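Local structure of methyltransferase 1 (2I2X) at residues E31-K36 with V84-D89. The protein carries a corrinoid prosthetic group that takes up the methyl group of methanol and passes it on for transfer to coenzyme M in methanogenesis. Numbering follows the deposited sequence.
Sequences EELYPK and VIRLYD
Leu33 and Arg86 mark the closest approach of the two backbones, their CA atoms 9.2 Å apart, where the C-terminal parts of helices 26-33 and 72-89 lie side by side. Leu33 bridges this spacing with both of its methyls. Its CD1 meets Leu87 CD2 at 3.8 Å, the two side chains running antiparallel, and also touches the aliphatic CG of Arg86 at 4.0 Å. The other methyl, CD2, is 3.5 Å from Arg86 NH2, and both methyls lie on the same side of the guanidinium, with CD1 over its centre. Arg86 starts with CG anti to the backbone N (chi1 165°), and a bend at chi2 (109°) turns the chain so that one guanidinium face lies against the leucine methyls; NE is meanwhile held by a salt bridge to Glu90, just past this helix. With an alanine in place of Leu33, Leu87 would probably lack its apolar neighbour here and one guanidinium face its methyl cover. Leu87 is buried and packs also on Val92 and Ile93, whereas Arg86 is exposed, so the contact runs from interior to surface. It packs helix 26-33 onto helix 72-89 of the N-terminal helix bundle that accompanies the Rossmann-like corrinoid-binding domain.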
loop_
_atom_site.group_PDB
_atom_site.type_symbol
_atom_site.label_atom_id
_atom_site.label_comp_id
_atom_site.label_asym_id
_atom_site.label_seq_id
_atom_site.Cartn_x
_atom_site.Cartn_y
_atom_site.Cartn_z
ATOM N N GLU B 31 27.867 11.245 -35.030
ATOM C CA GLU B 31 28.901 11.841 -35.871
ATOM C C GLU B 31 30.295 11.711 -35.256
ATOM O O GLU B 31 31.184 11.139 -35.871
ATOM C CB GLU B 31 28.556 13.307 -36.174
ATOM C CG GLU B 31 29.191 13.883 -37.431
ATOM C CD GLU B 31 28.969 13.030 -38.694
ATOM O OE1 GLU B 31 27.847 12.500 -38.927
ATOM O OE2 GLU B 31 29.947 12.904 -39.461
ATOM N N GLU B 32 30.471 12.218 -34.038
ATOM C CA GLU B 32 31.716 12.053 -33.278
ATOM C C GLU B 32 32.246 10.602 -33.194
ATOM O O GLU B 32 33.450 10.393 -33.058
ATOM C CB GLU B 32 31.536 12.581 -31.852
ATOM C CG GLU B 32 31.327 14.076 -31.716
ATOM C CD GLU B 32 31.469 14.532 -30.271
ATOM O OE1 GLU B 32 31.428 13.657 -29.374
ATOM O OE2 GLU B 32 31.624 15.756 -30.028
ATOM N N LEU B 33 31.354 9.614 -33.272
ATOM C CA LEU B 33 31.731 8.213 -33.028
ATOM C C LEU B 33 31.860 7.322 -34.281
ATOM O O LEU B 33 32.425 6.220 -34.208
ATOM C CB LEU B 33 30.785 7.569 -32.008
ATOM C CG LEU B 33 30.607 8.288 -30.671
ATOM C CD1 LEU B 33 29.534 7.586 -29.880
ATOM C CD2 LEU B 33 31.912 8.375 -29.875
ATOM N N TYR B 34 31.342 7.804 -35.413
ATOM C CA TYR B 34 31.418 7.097 -36.697
ATOM C C TYR B 34 32.867 6.824 -37.120
ATOM O O TYR B 34 33.721 7.716 -37.001
ATOM C CB TYR B 34 30.753 7.928 -37.802
ATOM C CG TYR B 34 29.242 7.994 -37.783
ATOM C CD1 TYR B 34 28.581 9.163 -38.150
ATOM C CD2 TYR B 34 28.472 6.889 -37.419
ATOM C CE1 TYR B 34 27.193 9.234 -38.150
ATOM C CE2 TYR B 34 27.085 6.950 -37.413
ATOM C CZ TYR B 34 26.451 8.121 -37.781
ATOM O OH TYR B 34 25.075 8.182 -37.777
ATOM N N PRO B 35 33.158 5.603 -37.614
ATOM C CA PRO B 35 34.466 5.403 -38.250
ATOM C C PRO B 35 34.588 6.296 -39.490
ATOM O O PRO B 35 33.700 6.272 -40.354
ATOM C CB PRO B 35 34.445 3.925 -38.653
ATOM C CG PRO B 35 32.999 3.564 -38.715
ATOM C CD PRO B 35 32.348 4.374 -37.626
ATOM N N LYS B 36 35.657 7.094 -39.565
ATOM C CA LYS B 36 35.838 8.012 -40.702
ATOM C C LYS B 36 36.552 7.325 -41.873
ATOM O O LYS B 36 37.391 7.917 -42.544
ATOM C CB LYS B 36 36.526 9.320 -40.277
ATOM C CG LYS B 36 37.932 9.164 -39.719
ATOM C CD LYS B 36 37.937 8.816 -38.235
ATOM C CE LYS B 36 39.360 8.512 -37.777
ATOM N NZ LYS B 36 39.451 8.344 -36.298
ATOM N N VAL B 84 25.497 2.751 -31.809
ATOM C CA VAL B 84 24.108 2.745 -31.396
ATOM C C VAL B 84 23.964 2.323 -29.941
ATOM O O VAL B 84 23.249 2.965 -29.183
ATOM C CB VAL B 84 23.277 1.834 -32.341
ATOM C CG1 VAL B 84 21.850 1.673 -31.867
ATOM C CG2 VAL B 84 23.297 2.406 -33.747
ATOM N N ILE B 85 24.662 1.262 -29.552
ATOM C CA ILE B 85 24.648 0.771 -28.166
ATOM C C ILE B 85 25.310 1.739 -27.177
ATOM O O ILE B 85 24.849 1.878 -26.032
ATOM C CB ILE B 85 25.328 -0.608 -28.074
ATOM C CG1 ILE B 85 24.574 -1.610 -28.943
ATOM C CG2 ILE B 85 25.417 -1.118 -26.624
ATOM C CD1 ILE B 85 25.527 -2.472 -29.767
ATOM N N ARG B 86 26.386 2.398 -27.603
ATOM C CA ARG B 86 27.071 3.366 -26.746
ATOM C C ARG B 86 26.116 4.529 -26.414
ATOM O O ARG B 86 25.936 4.896 -25.247
ATOM C CB ARG B 86 28.356 3.852 -27.417
ATOM C CG ARG B 86 28.989 5.103 -26.813
ATOM C CD ARG B 86 30.291 4.821 -26.056
ATOM N NE ARG B 86 31.124 6.028 -25.998
ATOM C CZ ARG B 86 32.167 6.273 -26.790
ATOM N NH1 ARG B 86 32.547 5.388 -27.704
ATOM N NH2 ARG B 86 32.839 7.406 -26.665
ATOM N N LEU B 87 25.492 5.075 -27.452
ATOM C CA LEU B 87 24.549 6.164 -27.299
ATOM C C LEU B 87 23.300 5.764 -26.520
ATOM O O LEU B 87 22.813 6.541 -25.702
ATOM C CB LEU B 87 24.194 6.763 -28.654
ATOM C CG LEU B 87 25.394 7.337 -29.404
ATOM C CD1 LEU B 87 24.975 7.756 -30.803
ATOM C CD2 LEU B 87 26.073 8.486 -28.649
ATOM N N TYR B 88 22.788 4.560 -26.753
ATOM C CA TYR B 88 21.724 4.033 -25.915
ATOM C C TYR B 88 22.156 4.004 -24.449
ATOM O O TYR B 88 21.427 4.499 -23.579
ATOM C CB TYR B 88 21.297 2.653 -26.384
ATOM C CG TYR B 88 20.169 2.049 -25.584
ATOM C CD1 TYR B 88 18.947 2.715 -25.445
ATOM C CD2 TYR B 88 20.315 0.808 -24.965
ATOM C CE1 TYR B 88 17.909 2.164 -24.706
ATOM C CE2 TYR B 88 19.270 0.245 -24.217
ATOM C CZ TYR B 88 18.077 0.928 -24.098
ATOM O OH TYR B 88 17.053 0.386 -23.376
ATOM N N ASP B 89 23.338 3.441 -24.178
ATOM C CA ASP B 89 23.911 3.392 -22.811
ATOM C C ASP B 89 24.074 4.758 -22.174
ATOM O O ASP B 89 23.761 4.934 -21.005
ATOM C CB ASP B 89 25.264 2.667 -22.783
ATOM C CG ASP B 89 25.121 1.164 -22.720
ATOM O OD1 ASP B 89 24.091 0.643 -22.225
ATOM O OD2 ASP B 89 26.053 0.485 -23.178
#